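Local atomic coordinates of cytochrome c (Pseudomonas aeruginosa, PDB entry 6RTE), a protein that catalyses the dehydrogenation of dihydro-heme d1, the step that yields heme d1 during biosynthesis of this cofactor. Residues A226-V234 with P296-A304; V397-M405 with T416-H424. One frame throughout, in Å; residues are numbered along the deposited sequence.

Contact 1 (A226-V234 with P296-A304)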
loop_
_atom_site.group_PDB
_atom_site.type_symbol
_atom_site.label_atom_id
_atom_site.label_comp_id
_atom_site.label_asym_id
_atom_site.label_seq_id
_atom_site.Cartn_x
_atom_site.Cartn_y
_atom_site.Cartn_z
ATOM N N ALA A 226 7.782 5.466 2.160
ATOM C CA ALA A 226 8.952 4.608 2.226
ATOM C C ALA A 226 9.845 5.155 3.331
ATOM O O ALA A 226 9.829 6.351 3.629
ATOM C CB ALA A 226 9.694 4.554 0.879
ATOM N N VAL A 227 10.579 4.251 3.967
ATOM C CA VAL A 227 11.504 4.580 5.055
ATOM C C VAL A 227 12.913 4.273 4.577
ATOM O O VAL A 227 13.161 3.209 3.994
ATOM C CB VAL A 227 11.158 3.798 6.332
ATOM C CG1 VAL A 227 12.106 4.173 7.509
ATOM C CG2 VAL A 227 9.689 4.037 6.710
ATOM N N SER A 228 13.833 5.206 4.807
ATOM C CA SER A 228 15.213 4.998 4.371
ATOM C C SER A 228 15.824 3.853 5.152
ATOM O O SER A 228 15.419 3.560 6.285
ATOM C CB SER A 228 16.035 6.285 4.530
ATOM O OG SER A 228 16.089 6.754 5.877
ATOM N N ASP A 229 16.798 3.166 4.531
ATOM C CA ASP A 229 17.327 1.946 5.141
ATOM C C ASP A 229 18.202 2.233 6.350
ATOM O O ASP A 229 18.489 1.301 7.120
ATOM C CB ASP A 229 18.109 1.111 4.110
ATOM C CG ASP A 229 19.519 1.616 3.872
ATOM O OD1 ASP A 229 19.699 2.592 3.114
ATOM O OD2 ASP A 229 20.465 1.023 4.444
ATOM N N ASP A 230 18.634 3.471 6.540
ATOM C CA ASP A 230 19.315 3.869 7.765
ATOM C C ASP A 230 18.353 4.361 8.837
ATOM O O ASP A 230 18.803 4.759 9.916
ATOM C CB ASP A 230 20.365 4.949 7.471
ATOM C CG ASP A 230 19.778 6.226 6.870
ATOM O OD1 ASP A 230 18.534 6.348 6.788
ATOM O OD2 ASP A 230 20.579 7.107 6.459
ATOM N N GLY A 231 17.044 4.368 8.561
ATOM C CA GLY A 231 16.046 4.725 9.543
ATOM C C GLY A 231 15.834 6.204 9.767
ATOM O O GLY A 231 15.043 6.566 10.637
ATOM N N ARG A 232 16.500 7.077 9.010
ATOM C CA ARG A 232 16.432 8.503 9.306
ATOM C C ARG A 232 15.226 9.211 8.684
ATOM O O ARG A 232 14.725 10.178 9.276
ATOM C CB ARG A 232 17.702 9.208 8.815
ATOM C CG ARG A 232 18.985 8.797 9.540
ATOM C CD ARG A 232 20.203 9.477 8.957
ATOM N NE ARG A 232 20.244 10.921 9.229
ATOM C CZ ARG A 232 21.087 11.764 8.651
ATOM N NH1 ARG A 232 21.954 11.327 7.751
ATOM N NH2 ARG A 232 21.075 13.051 8.969
ATOM N N TRP A 233 14.750 8.756 7.524
ATOM C CA TRP A 233 13.841 9.535 6.695
ATOM C C TRP A 233 12.592 8.755 6.322
ATOM O O TRP A 233 12.656 7.565 6.019
ATOM C CB TRP A 233 14.533 9.983 5.389
ATOM C CG TRP A 233 15.923 10.531 5.579
ATOM C CD1 TRP A 233 17.089 9.973 5.151
ATOM C CD2 TRP A 233 16.275 11.733 6.255
ATOM N NE1 TRP A 233 18.150 10.763 5.518
ATOM C CE2 TRP A 233 17.674 11.849 6.200
ATOM C CE3 TRP A 233 15.541 12.729 6.903
ATOM C CZ2 TRP A 233 18.358 12.909 6.779
ATOM C CZ3 TRP A 233 16.215 13.779 7.473
ATOM C CH2 TRP A 233 17.610 13.865 7.413
ATOM N N VAL A 234 11.456 9.458 6.318
ATOM C CA VAL A 234 10.229 9.003 5.683
ATOM C C VAL A 234 9.986 9.869 4.449
ATOM O O VAL A 234 9.964 11.108 4.543
ATOM C CB VAL A 234 9.025 9.088 6.641
ATOM C CG1 VAL A 234 7.746 8.688 5.935
ATOM C CG2 VAL A 234 9.258 8.223 7.876
ATOM N N PRO A 296 19.271 9.911 -3.550
ATOM C CA PRO A 296 20.205 9.301 -2.600
ATOM C C PRO A 296 20.219 10.005 -1.252
ATOM O O PRO A 296 20.095 11.233 -1.157
ATOM C CB PRO A 296 21.565 9.438 -3.303
ATOM C CG PRO A 296 21.407 10.606 -4.190
ATOM C CD PRO A 296 19.981 10.553 -4.674
ATOM N N TYR A 297 20.407 9.211 -0.186
ATOM C CA TYR A 297 20.453 9.764 1.162
ATOM C C TYR A 297 21.693 9.345 1.958
ATOM O O TYR A 297 21.774 9.674 3.141
ATOM C CB TYR A 297 19.191 9.394 1.961
ATOM C CG TYR A 297 18.841 7.929 1.973
ATOM C CD1 TYR A 297 19.545 7.025 2.757
ATOM C CD2 TYR A 297 17.792 7.451 1.205
ATOM C CE1 TYR A 297 19.233 5.680 2.750
ATOM C CE2 TYR A 297 17.466 6.110 1.196
ATOM C CZ TYR A 297 18.184 5.232 1.967
ATOM O OH TYR A 297 17.854 3.900 1.943
ATOM N N ALA A 298 22.664 8.664 1.342
ATOM C CA ALA A 298 23.889 8.323 2.073
ATOM C C ALA A 298 24.562 9.567 2.634
ATOM O O ALA A 298 25.110 9.546 3.740
ATOM C CB ALA A 298 24.874 7.568 1.171
ATOM N N ASN A 299 24.529 10.670 1.893
ATOM C CA ASN A 299 25.208 11.889 2.317
ATOM C C ASN A 299 24.285 12.883 3.007
ATOM O O ASN A 299 24.719 14.006 3.302
ATOM C CB ASN A 299 25.900 12.534 1.128
ATOM C CG ASN A 299 27.140 11.771 0.710
ATOM O OD1 ASN A 299 27.152 11.084 -0.308
ATOM N ND2 ASN A 299 28.186 11.880 1.502
ATOM N N GLY A 300 23.056 12.495 3.314
ATOM C CA GLY A 300 22.176 13.355 4.079
ATOM C C GLY A 300 20.788 13.435 3.488
ATOM O O GLY A 300 20.410 12.667 2.592
ATOM N N LYS A 301 20.001 14.386 4.014
ATOM C CA LYS A 301 18.580 14.454 3.697
ATOM C C LYS A 301 18.394 14.417 2.174
ATOM O O LYS A 301 19.037 15.201 1.455
ATOM C CB LYS A 301 17.946 15.711 4.295
ATOM C CG LYS A 301 18.690 16.992 4.008
ATOM C CD LYS A 301 17.972 18.183 4.610
ATOM C CE LYS A 301 18.729 19.481 4.329
ATOM N NZ LYS A 301 18.023 20.653 4.910
ATOM N N PRO A 302 17.596 13.482 1.649
ATOM C CA PRO A 302 17.506 13.320 0.193
ATOM C C PRO A 302 16.547 14.333 -0.425
ATOM O O PRO A 302 15.352 14.069 -0.555
ATOM C CB PRO A 302 17.006 11.878 0.031
ATOM C CG PRO A 302 16.219 11.610 1.281
ATOM C CD PRO A 302 16.898 12.403 2.382
ATOM N N VAL A 303 17.064 15.500 -0.795
ATOM C CA VAL A 303 16.225 16.597 -1.256
ATOM C C VAL A 303 16.477 16.959 -2.712
ATOM O O VAL A 303 15.811 17.859 -3.231
ATOM C CB VAL A 303 16.389 17.840 -0.358
ATOM C CG1 VAL A 303 15.820 17.569 1.045
ATOM C CG2 VAL A 303 17.849 18.254 -0.266
ATOM N N ALA A 304 17.385 16.272 -3.397
ATOM C CA ALA A 304 17.708 16.592 -4.789
ATOM C C ALA A 304 17.622 15.342 -5.655
ATOM O O ALA A 304 18.454 14.425 -5.495
ATOM C CB ALA A 304 19.098 17.220 -4.889
HETATM O O HOH W 1 20.687 9.536 5.532
#
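A single residue grips the Tyr297 hydroxyl from two directions: Asp229 N donates to Tyr297 OH over 2.9 Å in a nearly straight bond (174°), while the same hydroxyl donates to Asp229 OD1 at only 2.5 Å. That oxygen uses its anti lone pair and lies at the edge of the Tyr297 ring, near its plane. Ser228 secures the ring itself, its CB standing 3.6 Å from the Tyr297 ring centroid, almost on the ring normal.

Alongside, Trp233 lays one face of its indole against the loop: Pro302 CD lies 3.6 Å from the centroid of the Trp233 five-membered ring, and Lys301 CA is 3.5 Å from Trp233 CZ2. Arg232 CB covers the opposite face. With CG set beside the backbone N (chi1 -45°), the indole brings NE1 to water 1, which accepts from Trp233 NE1 and donates to Asp230 OD2 and Tyr297 O.

In the eight-bladed propeller, this contact joins the turn linking strands 221-227 and 233-238 of one blade to the 296-304 loop of the next. An Asx turn at Asp230, whose OD1 also accepts from Ser228 OG at 2.6 Å, overlaps the type I turn. His280, from the second blade, also bonds to Asp229 OD1. With a donor and an acceptor both supplied by Asp229, the hydroxyl proton has a defined direction, which probably limits rotation of the tyrosine ring.

Contact 2 (V397-M405 with T416-H424)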
loop_
_atom_site.group_PDB
_atom_site.type_symbol
_atom_site.label_atom_id
_atom_site.label_comp_id
_atom_site.label_asym_id
_atom_site.label_seq_id
_atom_site.Cartn_x
_atom_site.Cartn_y
_atom_site.Cartn_z
ATOM N N VAL A 397 -1.399 -20.648 -16.410
ATOM C CA VAL A 397 -2.775 -20.180 -16.537
ATOM C C VAL A 397 -3.513 -20.438 -15.230
ATOM O O VAL A 397 -3.335 -21.482 -14.590
ATOM C CB VAL A 397 -3.469 -20.859 -17.735
ATOM C CG1 VAL A 397 -3.417 -22.378 -17.609
ATOM C CG2 VAL A 397 -4.907 -20.368 -17.870
ATOM N N THR A 398 -4.330 -19.469 -14.813
ATOM C CA THR A 398 -5.111 -19.569 -13.588
ATOM C C THR A 398 -6.566 -19.230 -13.896
ATOM O O THR A 398 -6.935 -18.935 -15.037
ATOM C CB THR A 398 -4.573 -18.635 -12.491
ATOM O OG1 THR A 398 -4.862 -17.271 -12.836
ATOM C CG2 THR A 398 -3.068 -18.813 -12.318
ATOM N N ASP A 399 -7.400 -19.263 -12.853
ATOM C CA ASP A 399 -8.826 -19.031 -13.040
ATOM C C ASP A 399 -9.116 -17.580 -13.410
ATOM O O ASP A 399 -9.963 -17.314 -14.271
ATOM C CB ASP A 399 -9.589 -19.424 -11.775
ATOM C CG ASP A 399 -9.690 -20.931 -11.600
ATOM O OD1 ASP A 399 -8.975 -21.668 -12.313
ATOM O OD2 ASP A 399 -10.496 -21.379 -10.756
ATOM N N GLY A 400 -8.429 -16.631 -12.778
ATOM C CA GLY A 400 -8.662 -15.234 -13.047
ATOM C C GLY A 400 -7.508 -14.352 -12.622
ATOM O O GLY A 400 -6.534 -14.804 -12.012
ATOM N N PRO A 401 -7.602 -13.062 -12.940
ATOM C CA PRO A 401 -6.528 -12.137 -12.561
ATOM C C PRO A 401 -6.367 -12.075 -11.051
ATOM O O PRO A 401 -7.349 -12.067 -10.306
ATOM C CB PRO A 401 -6.996 -10.795 -13.136
ATOM C CG PRO A 401 -8.482 -10.931 -13.250
ATOM C CD PRO A 401 -8.730 -12.370 -13.586
ATOM N N GLY A 402 -5.106 -12.040 -10.610
ATOM C CA GLY A 402 -4.767 -11.930 -9.212
ATOM C C GLY A 402 -4.045 -10.626 -8.913
ATOM O O GLY A 402 -3.805 -9.800 -9.798
ATOM N N PHE A 403 -3.695 -10.460 -7.635
ATOM C CA PHE A 403 -3.110 -9.202 -7.197
ATOM C C PHE A 403 -1.890 -9.378 -6.297
ATOM O O PHE A 403 -0.984 -8.539 -6.321
ATOM C CB PHE A 403 -4.161 -8.357 -6.469
ATOM C CG PHE A 403 -3.781 -6.911 -6.332
ATOM C CD1 PHE A 403 -4.011 -6.019 -7.371
ATOM C CD2 PHE A 403 -3.184 -6.441 -5.177
ATOM C CE1 PHE A 403 -3.655 -4.688 -7.256
ATOM C CE2 PHE A 403 -2.829 -5.109 -5.060
ATOM C CZ PHE A 403 -3.067 -4.235 -6.101
ATOM N N PHE A 404 -1.852 -10.452 -5.502
ATOM C CA PHE A 404 -0.814 -10.640 -4.499
ATOM C C PHE A 404 0.049 -11.854 -4.819
ATOM O O PHE A 404 -0.400 -12.810 -5.460
ATOM C CB PHE A 404 -1.416 -10.812 -3.097
ATOM C CG PHE A 404 -2.178 -9.616 -2.617
ATOM C CD1 PHE A 404 -1.509 -8.474 -2.207
ATOM C CD2 PHE A 404 -3.564 -9.632 -2.571
ATOM C CE1 PHE A 404 -2.208 -7.368 -1.763
ATOM C CE2 PHE A 404 -4.272 -8.528 -2.132
ATOM C CZ PHE A 404 -3.597 -7.395 -1.729
ATOM N N MET A 405 1.290 -11.803 -4.342
ATOM C CA MET A 405 2.245 -12.891 -4.503
ATOM C C MET A 405 3.239 -12.826 -3.356
ATOM O O MET A 405 3.736 -11.745 -3.023
ATOM C CB MET A 405 2.969 -12.797 -5.849
ATOM C CG MET A 405 3.452 -14.133 -6.386
ATOM S SD MET A 405 3.467 -14.141 -8.187
ATOM C CE MET A 405 3.980 -15.824 -8.506
ATOM N N THR A 416 -0.219 -17.251 -4.426
ATOM C CA THR A 416 -0.893 -16.159 -5.124
ATOM C C THR A 416 -2.399 -16.430 -5.114
ATOM O O THR A 416 -2.892 -17.285 -4.373
ATOM C CB THR A 416 -0.315 -15.988 -6.536
ATOM O OG1 THR A 416 -0.785 -14.757 -7.102
ATOM C CG2 THR A 416 -0.716 -17.149 -7.439
ATOM N N ASP A 417 -3.144 -15.693 -5.938
ATOM C CA ASP A 417 -4.596 -15.665 -5.826
ATOM C C ASP A 417 -5.216 -15.318 -7.175
ATOM O O ASP A 417 -4.512 -15.083 -8.161
ATOM C CB ASP A 417 -5.027 -14.641 -4.768
ATOM C CG ASP A 417 -4.559 -13.234 -5.107
ATOM O OD1 ASP A 417 -5.034 -12.680 -6.123
ATOM O OD2 ASP A 417 -3.702 -12.687 -4.373
ATOM N N THR A 418 -6.556 -15.299 -7.206
ATOM C CA THR A 418 -7.322 -14.695 -8.296
ATOM C C THR A 418 -8.232 -13.629 -7.688
ATOM O O THR A 418 -9.434 -13.560 -7.987
ATOM C CB THR A 418 -8.129 -15.739 -9.069
ATOM O OG1 THR A 418 -9.205 -16.220 -8.259
ATOM C CG2 THR A 418 -7.239 -16.911 -9.484
ATOM N N PHE A 419 -7.628 -12.810 -6.820
ATOM C CA PHE A 419 -8.313 -11.780 -6.042
ATOM C C PHE A 419 -9.258 -10.932 -6.876
ATOM O O PHE A 419 -10.304 -10.499 -6.376
ATOM C CB PHE A 419 -7.226 -10.909 -5.378
ATOM C CG PHE A 419 -7.734 -9.931 -4.351
ATOM C CD1 PHE A 419 -7.998 -10.338 -3.051
ATOM C CD2 PHE A 419 -7.879 -8.584 -4.670
ATOM C CE1 PHE A 419 -8.437 -9.431 -2.095
ATOM C CE2 PHE A 419 -8.319 -7.673 -3.719
ATOM C CZ PHE A 419 -8.596 -8.100 -2.427
ATOM N N LEU A 420 -8.924 -10.692 -8.144
ATOM C CA LEU A 420 -9.679 -9.779 -8.988
ATOM C C LEU A 420 -10.621 -10.489 -9.956
ATOM O O LEU A 420 -11.279 -9.821 -10.757
ATOM C CB LEU A 420 -8.718 -8.886 -9.786
ATOM C CG LEU A 420 -7.650 -8.123 -8.996
ATOM C CD1 LEU A 420 -6.660 -7.480 -9.955
ATOM C CD2 LEU A 420 -8.266 -7.071 -8.084
ATOM N N GLY A 421 -10.701 -11.819 -9.908
ATOM C CA GLY A 421 -11.534 -12.551 -10.836
ATOM C C GLY A 421 -12.953 -12.747 -10.329
ATOM O O GLY A 421 -13.278 -12.454 -9.183
ATOM N N LYS A 422 -13.814 -13.248 -11.223
ATOM C CA LYS A 422 -15.166 -13.608 -10.814
ATOM C C LYS A 422 -15.133 -14.739 -9.792
ATOM O O LYS A 422 -15.948 -14.775 -8.863
ATOM C CB LYS A 422 -15.996 -14.006 -12.036
ATOM N N LYS A 423 -14.201 -15.674 -9.960
ATOM C CA LYS A 423 -13.911 -16.720 -8.983
ATOM C C LYS A 423 -12.701 -16.263 -8.179
ATOM O O LYS A 423 -11.645 -15.981 -8.756
ATOM C CB LYS A 423 -13.655 -18.047 -9.702
ATOM C CG LYS A 423 -12.808 -19.080 -8.962
ATOM C CD LYS A 423 -13.600 -19.841 -7.913
ATOM C CE LYS A 423 -12.963 -21.197 -7.640
ATOM N NZ LYS A 423 -13.520 -21.852 -6.429
ATOM N N HIS A 424 -12.850 -16.179 -6.858
ATOM C CA HIS A 424 -11.843 -15.480 -6.065
ATOM C C HIS A 424 -11.799 -15.891 -4.598
ATOM O O HIS A 424 -11.605 -15.042 -3.721
ATOM C CB HIS A 424 -12.101 -13.970 -6.158
ATOM C CG HIS A 424 -13.509 -13.583 -5.816
ATOM N ND1 HIS A 424 -13.995 -13.600 -4.526
ATOM C CD2 HIS A 424 -14.541 -13.190 -6.599
ATOM C CE1 HIS A 424 -15.260 -13.222 -4.528
ATOM N NE2 HIS A 424 -15.615 -12.967 -5.772
HETATM O O HOH W 2 -4.125 -15.238 -11.102
#
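Phe404 and Phe419 meet edge to face, with ring centroids 5.4 Å apart and planes at 78°; Phe404 CE2 points at the centre of the Phe419 face. Phe403 comes over a face of the Phe404 ring with CD2, while its own CB packs 4.1 Å from Phe419 CB. Leu420 CD1 reaches the edge of the Phe403 ring.

Beside the Phe404 ring, the Asp417 carboxylate takes two successive backbone N-H groups, one on each oxygen and each on the syn side: Phe403 N to OD1 at 3.0 Å and Phe404 N to OD2 at 3.1 Å. Asp417 CG sits between its own backbone N and carbonyl carbon (chi1 60°), which also lets OD1 accept from Phe419 N at 2.7 Å, on the anti side, in an Asx turn. OD2 lies at the edge of the Phe404 ring, the two planes 69° apart.

The partners are the link from strand 391-397, last of one propeller blade, to strand 405-406, first of the next, and the turn that follows strand 413-417 in that second blade. Thr416 OG1 donates to Phe404 O at 2.6 Å, nearly in line with the carbonyl. Further along, Pro401 O receives Leu420 N at 3.0 Å, and water 2 bridges Thr398 OG1, Gly400 O and Asp417 O. The aromatic group extends beyond the two segments, for Phe404 meets His451 edge-to-face and Phe419 meets Trp466 likewise.

In the fold
Both contacts belong to the heme d1 propeller, yet they share no sheet. Contact 1 comes first along the chain and joins the blade spanning residues 221-259 to that of residues 270-309; the blade of residues 314-350 intervenes before contact 2, where the blades of residues 362-397 and 405-441 are connected. Their centres lie 36 Å apart on opposite sides of the chain's centre, and their nearest atoms are about 17 Å apart. In the up-and-down order of each blade, contact 1 uses first-to-second and third-to-fourth strand loops, contact 2 a blade-to-blade link and a second-to-third loop, placing them on opposite faces of the ring. Neighbouring blades are thus joined by loops on both faces.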